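Local coordinates for protein Myo-inositol dehydrogenase (Corynebacterium glutamicum, PDB 3EUW) that probably catalyses the NAD+-dependent oxidation of myo-inositol, as a tetrameric member of the Gfo/Idh/MocA family of oxidoreductases, at residues A55-V60 with I82-E87; K96-D99 with M104-A107; M181-V186 with F307-I312. All blocks are in the same frame, centred on the assembly; numbering follows the deposited sequence.

Contacts 1 and 2 lie in the Rossmann domain, while contact 3 ties helix 169-185 of the second domain to helix 307-326, which also packs on the Rossmann side. Contact 1 is a surface contact held by one salt bridge. Contact 2 is partly buried and mainly apolar, with one carboxylate at its edge, and contact 3, also partly buried, combines a straighter salt bridge with two bridging waters. Contacts 2 and 3 share a neighbourhood: I98 and V105 both pack on V311, and I98 CD1 lies 3.6 Å from F307 O. Contact 1 meets contact 2 through I82 CD1 and I98 CG2, 4.2 Å apart, whereas contacts 1 and 3 do not touch.

Contact 1. Residues A55-V60 with I82-E87; sequences ASPDEV and ITRAVE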
loop_
_atom_site.group_PDB
_atom_site.type_symbol
_atom_site.label_atom_id
_atom_site.label_comp_id
_atom_site.label_asym_id
_atom_site.label_seq_id
_atom_site.Cartn_x
_atom_site.Cartn_y
_atom_site.Cartn_z
ATOM N N ALA A 55 29.770 -35.104 20.016
ATOM C CA ALA A 55 28.428 -35.659 19.999
ATOM C C ALA A 55 27.704 -35.570 21.331
ATOM O O ALA A 55 26.481 -35.676 21.379
ATOM C CB ALA A 55 28.485 -37.111 19.538
ATOM N N SER A 56 28.452 -35.362 22.407
ATOM C CA SER A 56 27.862 -35.300 23.740
ATOM C C SER A 56 28.061 -34.002 24.509
ATOM O O SER A 56 29.055 -33.303 24.328
ATOM C CB SER A 56 28.413 -36.447 24.591
ATOM O OG SER A 56 28.162 -36.219 25.967
ATOM N N PRO A 57 27.101 -33.657 25.379
ATOM C CA PRO A 57 27.244 -32.426 26.160
ATOM C C PRO A 57 28.416 -32.545 27.146
ATOM O O PRO A 57 29.038 -31.545 27.513
ATOM C CB PRO A 57 25.880 -32.284 26.851
ATOM C CG PRO A 57 25.315 -33.674 26.835
ATOM C CD PRO A 57 25.741 -34.208 25.501
ATOM N N ASP A 58 28.713 -33.774 27.567
ATOM C CA ASP A 58 29.833 -34.024 28.476
ATOM C C ASP A 58 31.116 -33.483 27.854
ATOM O O ASP A 58 31.942 -32.888 28.538
ATOM C CB ASP A 58 30.000 -35.525 28.728
ATOM C CG ASP A 58 29.207 -36.013 29.922
ATOM O OD1 ASP A 58 28.369 -35.249 30.449
ATOM O OD2 ASP A 58 29.421 -37.173 30.334
ATOM N N GLU A 59 31.274 -33.702 26.552
ATOM C CA GLU A 59 32.450 -33.237 25.830
ATOM C C GLU A 59 32.484 -31.715 25.746
ATOM O O GLU A 59 33.554 -31.126 25.647
ATOM C CB GLU A 59 32.482 -33.848 24.430
ATOM C CG GLU A 59 32.511 -35.369 24.451
ATOM C CD GLU A 59 32.323 -35.983 23.078
ATOM O OE1 GLU A 59 33.235 -35.857 22.232
ATOM O OE2 GLU A 59 31.255 -36.585 22.844
ATOM N N VAL A 60 31.313 -31.084 25.780
ATOM C CA VAL A 60 31.236 -29.629 25.746
ATOM C C VAL A 60 31.691 -29.081 27.096
ATOM O O VAL A 60 32.619 -28.284 27.184
ATOM C CB VAL A 60 29.787 -29.134 25.515
ATOM C CG1 VAL A 60 29.709 -27.633 25.757
ATOM C CG2 VAL A 60 29.334 -29.468 24.110
ATOM N N ILE A 82 20.029 -26.424 30.235
ATOM C CA ILE A 82 19.915 -25.200 31.005
ATOM C C ILE A 82 20.549 -25.405 32.377
ATOM O O ILE A 82 21.366 -24.600 32.816
ATOM C CB ILE A 82 18.436 -24.787 31.189
ATOM C CG1 ILE A 82 17.899 -24.199 29.874
ATOM C CG2 ILE A 82 18.303 -23.794 32.350
ATOM C CD1 ILE A 82 16.414 -23.851 29.899
ATOM N N THR A 83 20.168 -26.496 33.038
ATOM C CA THR A 83 20.668 -26.825 34.364
ATOM C C THR A 83 22.193 -26.967 34.400
ATOM O O THR A 83 22.857 -26.323 35.206
ATOM C CB THR A 83 20.025 -28.137 34.886
ATOM O OG1 THR A 83 18.599 -27.988 34.943
ATOM C CG2 THR A 83 20.544 -28.468 36.271
ATOM N N ARG A 84 22.745 -27.802 33.529
ATOM C CA ARG A 84 24.190 -28.004 33.489
ATOM C C ARG A 84 24.958 -26.701 33.291
ATOM O O ARG A 84 25.947 -26.437 33.979
ATOM C CB ARG A 84 24.580 -28.951 32.358
ATOM C CG ARG A 84 23.996 -30.347 32.436
ATOM C CD ARG A 84 24.747 -31.234 31.456
ATOM N NE ARG A 84 24.192 -32.574 31.315
ATOM C CZ ARG A 84 24.860 -33.593 30.784
ATOM N NH1 ARG A 84 26.105 -33.417 30.358
ATOM N NH2 ARG A 84 24.281 -34.780 30.668
ATOM N N ALA A 85 24.508 -25.897 32.336
ATOM C CA ALA A 85 25.175 -24.638 32.043
ATOM C C ALA A 85 25.116 -23.698 33.239
ATOM O O ALA A 85 26.135 -23.171 33.680
ATOM C CB ALA A 85 24.540 -23.983 30.826
ATOM N N VAL A 86 23.916 -23.495 33.762
ATOM C CA VAL A 86 23.731 -22.614 34.904
ATOM C C VAL A 86 24.519 -23.083 36.134
ATOM O O VAL A 86 25.103 -22.268 36.843
ATOM C CB VAL A 86 22.224 -22.486 35.252
ATOM C CG1 VAL A 86 22.049 -21.821 36.597
ATOM C CG2 VAL A 86 21.520 -21.667 34.188
ATOM N N GLU A 87 24.548 -24.391 36.379
ATOM C CA GLU A 87 25.277 -24.923 37.530
ATOM C C GLU A 87 26.768 -24.620 37.431
ATOM O O GLU A 87 27.483 -24.645 38.435
ATOM C CB GLU A 87 25.062 -26.432 37.664
ATOM C CG GLU A 87 23.612 -26.825 37.905
ATOM C CD GLU A 87 23.447 -28.289 38.282
ATOM O OE1 GLU A 87 24.088 -29.156 37.643
ATOM O OE2 GLU A 87 22.663 -28.570 39.216
#
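R84 sends its side chain off helix 78-87 with CG beside the backbone N (chi1 -61°) and the chain drawn out straight from CG to NE, far enough to reach D58 and P57 at the start of the short helix 57-60. This is a surface bridge between two helical elements of the NAD-binding Rossmann fold. NH1 of R84 donates to OD1 of D58 at 2.9 Å, a salt bridge that is bent at the hydrogen (135°). OD1 is approached nearly end-on to its C-O bond and sits somewhat above the guanidinium plane, and the carboxylate is turned 45° against that plane. P57 lies over one face of the same guanidinium. NE of R84 has a second partner, in a salt bridge with D80, so the arginine is tethered at two points, which should limit its swing. The short helix has its own fastening: S56 is the N-cap, and with E59 it forms a capping box in which D58 N donates to S56 OG at 3.0 Å and the return bond, from S56 N to E59 OE2, is weak. The proline's closest approach to the arginine is P57 CG to R84 NH1, 3.6 Å.

Contact 2. Residues K96-D99 with M104-A107; sequences KPID and MVRA
This is a small, mainly apolar packing contact between the loop that follows strand 92-94 and the first turns of helix 102-112, the helix this loop leads into. I98 and V105 form its buried half. Their side chains cross at about a right angle, with I98 CD1 4.0 Å from V105 CG1, while the other methyl of the valine, CG2, faces CB of I98. That same CG2 also rests against CB of D99 at 3.7 Å, so CG2 wedges between two successive loop residues, while CG1 meets I98 alone. The valine torsion sets this division: with CG1 anti to the backbone N (chi1 173°), CG2 falls beside that N and becomes the branch that meets both D99 and I98. Helix 307-326 covers the pair, with L314 beside V105.

Toward the surface, D99 meets the base of M104, an exposed selenomethionine. OD2 of D99 comes to 3.5 Å from CB of M104, a van der Waals contact; the chain then folds back at chi2 and chi3 and carries SE away from the loop. The carboxylate itself is engaged elsewhere, since OD2 accepts from D101 N just ahead of the helix. Early in the loop the peptide bond between K96 and P97 is cis, in the Lys-Pro pair that in this family follows the fifth strand of the nucleotide-binding sheet. Strand 92-94, this loop and helix 102-112 together form one strand-loop-helix unit of the Rossmann fold's parallel sheet.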
loop_
_atom_site.group_PDB
_atom_site.type_symbol
_atom_site.label_atom_id
_atom_site.label_comp_id
_atom_site.label_asym_id
_atom_site.label_seq_id
_atom_site.Cartn_x
_atom_site.Cartn_y
_atom_site.Cartn_z
ATOM N N LYS A 96 12.761 -21.591 22.861
ATOM C CA LYS A 96 11.559 -21.931 23.608
ATOM C C LYS A 96 11.161 -23.386 23.306
ATOM O O LYS A 96 11.475 -23.909 22.246
ATOM C CB LYS A 96 10.441 -20.944 23.221
ATOM C CG LYS A 96 9.140 -21.538 22.701
ATOM C CD LYS A 96 9.220 -22.065 21.281
ATOM C CE LYS A 96 7.844 -22.532 20.836
ATOM N NZ LYS A 96 7.846 -23.514 19.727
ATOM N N PRO A 97 10.542 -24.084 24.272
ATOM C CA PRO A 97 10.166 -23.631 25.611
ATOM C C PRO A 97 11.192 -24.209 26.595
ATOM O O PRO A 97 12.115 -24.912 26.192
ATOM C CB PRO A 97 8.805 -24.261 25.801
ATOM C CG PRO A 97 9.052 -25.642 25.220
ATOM C CD PRO A 97 9.912 -25.385 23.975
ATOM N N ILE A 98 11.036 -23.913 27.880
ATOM C CA ILE A 98 11.951 -24.458 28.866
ATOM C C ILE A 98 11.696 -25.953 28.844
ATOM O O ILE A 98 12.619 -26.768 28.899
ATOM C CB ILE A 98 11.666 -23.896 30.273
ATOM C CG1 ILE A 98 11.958 -22.388 30.299
ATOM C CG2 ILE A 98 12.513 -24.622 31.298
ATOM C CD1 ILE A 98 11.561 -21.706 31.585
ATOM N N ASP A 99 10.417 -26.290 28.737
ATOM C CA ASP A 99 9.946 -27.669 28.669
ATOM C C ASP A 99 8.450 -27.580 28.373
ATOM O O ASP A 99 7.843 -26.527 28.557
ATOM C CB ASP A 99 10.165 -28.392 30.004
ATOM C CG ASP A 99 10.069 -29.907 29.870
ATOM O OD1 ASP A 99 11.058 -30.536 29.436
ATOM O OD2 ASP A 99 9.001 -30.471 30.189
HETATM N N MSE A 104 8.013 -29.985 35.143
HETATM C CA MSE A 104 9.457 -30.081 34.949
HETATM C C MSE A 104 10.055 -28.680 34.979
HETATM O O MSE A 104 11.164 -28.473 35.487
HETATM C CB MSE A 104 9.777 -30.754 33.611
HETATM C CG MSE A 104 9.270 -32.209 33.535
HETATM SE SE MSE A 104 10.077 -33.335 34.946
HETATM C CE MSE A 104 11.986 -33.026 34.476
ATOM N N VAL A 105 9.321 -27.721 34.419
ATOM C CA VAL A 105 9.775 -26.340 34.392
ATOM C C VAL A 105 9.924 -25.869 35.829
ATOM O O VAL A 105 10.884 -25.185 36.172
ATOM C CB VAL A 105 8.768 -25.408 33.673
ATOM C CG1 VAL A 105 9.209 -23.959 33.830
ATOM C CG2 VAL A 105 8.657 -25.786 32.186
ATOM N N ARG A 106 8.966 -26.248 36.669
ATOM C CA ARG A 106 8.998 -25.871 38.075
ATOM C C ARG A 106 10.162 -26.556 38.785
ATOM O O ARG A 106 10.876 -25.931 39.563
ATOM C CB ARG A 106 7.681 -26.248 38.771
ATOM C CG ARG A 106 6.440 -25.521 38.242
ATOM C CD ARG A 106 5.191 -25.913 39.037
ATOM N NE ARG A 106 3.939 -25.491 38.404
ATOM C CZ ARG A 106 3.612 -24.229 38.152
ATOM N NH1 ARG A 106 4.446 -23.247 38.476
ATOM N NH2 ARG A 106 2.447 -23.948 37.581
ATOM N N ALA A 107 10.348 -27.844 38.519
ATOM C CA ALA A 107 11.430 -28.595 39.144
ATOM C C ALA A 107 12.760 -27.940 38.799
ATOM O O ALA A 107 13.589 -27.687 39.672
ATOM C CB ALA A 107 11.413 -30.034 38.660
#

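Contact 3. Residues M181-V186 with F307-I312; sequences MARFFV and FEDGVI
Segments 181-186, at the end of helix 169-185, and 307-312, in the first turns of helix 307-326, come closest at R183 and D309, whose CA atoms stand 8.3 Å apart, a gap spanned by side chains and water. The helices belong to the two-domain Gfo/Idh/MocA fold, the first from its C-terminal domain, the second also packing on Rossmann helix 102-112. R183 carries the contact. Its chain bends at chi3 (59°), which turns the guanidinium back over I312 and presents NH1 to D309. The resulting salt bridge, R183 NH1 to D309 OD1 at 2.8 Å, is nearly straight (167°); OD1 lies close to the guanidinium plane and receives the donor on its anti side.

I312 packs against one face of this charged group at about a right angle to the arginine chain: CG2 reaches R183 CD at 3.4 Å, and CD1 sits over the centre of the guanidinium face, 3.7 Å from its plane. Around the edge of the guanidinium, NE is bonded to P187 O, just past the end of its own helix, so both ends of the group are held and its rotation should be restricted. Two waters in the guanidinium plane complete the link. Water 1 accepts from NH1 and donates to the carbonyl O of D309, while water 2 accepts a hydrogen bond from R183 NH2 and donates one to D309 OD1 at 2.8 Å.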
loop_
_atom_site.group_PDB
_atom_site.type_symbol
_atom_site.label_atom_id
_atom_site.label_comp_id
_atom_site.label_asym_id
_atom_site.label_seq_id
_atom_site.Cartn_x
_atom_site.Cartn_y
_atom_site.Cartn_z
HETATM N N MSE A 181 4.644 -12.431 23.006
HETATM C CA MSE A 181 4.616 -11.125 22.357
HETATM C C MSE A 181 3.578 -10.280 23.097
HETATM O O MSE A 181 3.766 -9.085 23.338
HETATM C CB MSE A 181 4.241 -11.292 20.885
HETATM C CG MSE A 181 3.931 -9.999 20.149
HETATM SE SE MSE A 181 5.593 -9.014 19.982
HETATM C CE MSE A 181 6.715 -10.216 18.943
ATOM N N ALA A 182 2.490 -10.926 23.479
ATOM C CA ALA A 182 1.444 -10.246 24.198
ATOM C C ALA A 182 1.992 -9.676 25.519
ATOM O O ALA A 182 1.747 -8.516 25.829
ATOM C CB ALA A 182 0.297 -11.196 24.459
ATOM N N ARG A 183 2.732 -10.481 26.281
ATOM C CA ARG A 183 3.298 -10.012 27.548
ATOM C C ARG A 183 4.358 -8.939 27.338
ATOM O O ARG A 183 4.606 -8.126 28.225
ATOM C CB ARG A 183 3.886 -11.178 28.359
ATOM C CG ARG A 183 2.822 -12.064 28.987
ATOM C CD ARG A 183 3.383 -12.940 30.105
ATOM N NE ARG A 183 3.965 -12.123 31.166
ATOM C CZ ARG A 183 5.265 -11.992 31.391
ATOM N NH1 ARG A 183 6.145 -12.637 30.631
ATOM N NH2 ARG A 183 5.683 -11.191 32.363
ATOM N N PHE A 184 4.978 -8.940 26.164
ATOM C CA PHE A 184 5.991 -7.950 25.827
ATOM C C PHE A 184 5.314 -6.586 25.884
ATOM O O PHE A 184 5.926 -5.588 26.278
ATOM C CB PHE A 184 6.531 -8.235 24.420
ATOM C CG PHE A 184 7.665 -7.338 23.982
ATOM C CD1 PHE A 184 8.487 -6.702 24.915
ATOM C CD2 PHE A 184 7.975 -7.205 22.629
ATOM C CE1 PHE A 184 9.596 -5.957 24.504
ATOM C CE2 PHE A 184 9.087 -6.461 22.210
ATOM C CZ PHE A 184 9.898 -5.839 23.154
ATOM N N PHE A 185 4.038 -6.564 25.505
ATOM C CA PHE A 185 3.248 -5.339 25.490
ATOM C C PHE A 185 2.485 -5.114 26.791
ATOM O O PHE A 185 2.438 -3.996 27.300
ATOM C CB PHE A 185 2.250 -5.355 24.318
ATOM C CG PHE A 185 2.847 -4.907 23.006
ATOM C CD1 PHE A 185 2.774 -3.583 22.599
ATOM C CD2 PHE A 185 3.527 -5.815 22.198
ATOM C CE1 PHE A 185 3.376 -3.173 21.400
ATOM C CE2 PHE A 185 4.127 -5.407 21.009
ATOM C CZ PHE A 185 4.052 -4.089 20.610
ATOM N N VAL A 186 1.884 -6.180 27.311
ATOM C CA VAL A 186 1.095 -6.120 28.539
ATOM C C VAL A 186 1.541 -7.277 29.428
ATOM O O VAL A 186 0.985 -8.374 29.363
ATOM C CB VAL A 186 -0.406 -6.268 28.230
ATOM C CG1 VAL A 186 -1.224 -6.123 29.504
ATOM C CG2 VAL A 186 -0.826 -5.227 27.186
ATOM N N PHE A 307 14.056 -16.218 32.213
ATOM C CA PHE A 307 13.531 -17.522 32.567
ATOM C C PHE A 307 12.040 -17.421 32.878
ATOM O O PHE A 307 11.236 -18.220 32.401
ATOM C CB PHE A 307 14.278 -18.057 33.793
ATOM C CG PHE A 307 13.930 -19.471 34.152
ATOM C CD1 PHE A 307 14.632 -20.535 33.599
ATOM C CD2 PHE A 307 12.904 -19.739 35.058
ATOM C CE1 PHE A 307 14.322 -21.854 33.944
ATOM C CE2 PHE A 307 12.584 -21.052 35.408
ATOM C CZ PHE A 307 13.294 -22.112 34.851
ATOM N N GLU A 308 11.685 -16.422 33.676
ATOM C CA GLU A 308 10.305 -16.197 34.089
ATOM C C GLU A 308 9.361 -16.000 32.902
ATOM O O GLU A 308 8.225 -16.451 32.938
ATOM C CB GLU A 308 10.233 -14.985 35.024
ATOM C CG GLU A 308 9.055 -15.003 35.965
ATOM C CD GLU A 308 8.981 -16.294 36.763
ATOM O OE1 GLU A 308 10.009 -16.709 37.347
ATOM O OE2 GLU A 308 7.889 -16.891 36.810
ATOM N N ASP A 309 9.825 -15.323 31.858
ATOM C CA ASP A 309 8.981 -15.121 30.686
ATOM C C ASP A 309 8.690 -16.472 30.050
ATOM O O ASP A 309 7.638 -16.667 29.445
ATOM C CB ASP A 309 9.665 -14.208 29.666
ATOM C CG ASP A 309 9.875 -12.798 30.191
ATOM O OD1 ASP A 309 8.920 -12.206 30.744
ATOM O OD2 ASP A 309 10.998 -12.277 30.040
ATOM N N GLY A 310 9.630 -17.402 30.197
ATOM C CA GLY A 310 9.451 -18.733 29.645
ATOM C C GLY A 310 8.429 -19.529 30.440
ATOM O O GLY A 310 7.658 -20.310 29.888
ATOM N N VAL A 311 8.420 -19.315 31.750
ATOM C CA VAL A 311 7.489 -20.011 32.623
ATOM C C VAL A 311 6.057 -19.534 32.384
ATOM O O VAL A 311 5.148 -20.339 32.187
ATOM C CB VAL A 311 7.847 -19.772 34.111
ATOM C CG1 VAL A 311 6.864 -20.498 35.008
ATOM C CG2 VAL A 311 9.277 -20.240 34.384
ATOM N N ILE A 312 5.876 -18.217 32.398
ATOM C CA ILE A 312 4.566 -17.615 32.214
ATOM C C ILE A 312 3.992 -17.860 30.816
ATOM O O ILE A 312 2.782 -18.022 30.652
ATOM C CB ILE A 312 4.624 -16.101 32.502
ATOM C CG1 ILE A 312 5.137 -15.876 33.932
ATOM C CG2 ILE A 312 3.244 -15.484 32.350
ATOM C CD1 ILE A 312 5.405 -14.417 34.282
HETATM O O HOH W 1 6.245 -14.522 28.179
HETATM O O HOH W 2 8.736 -11.045 33.318
#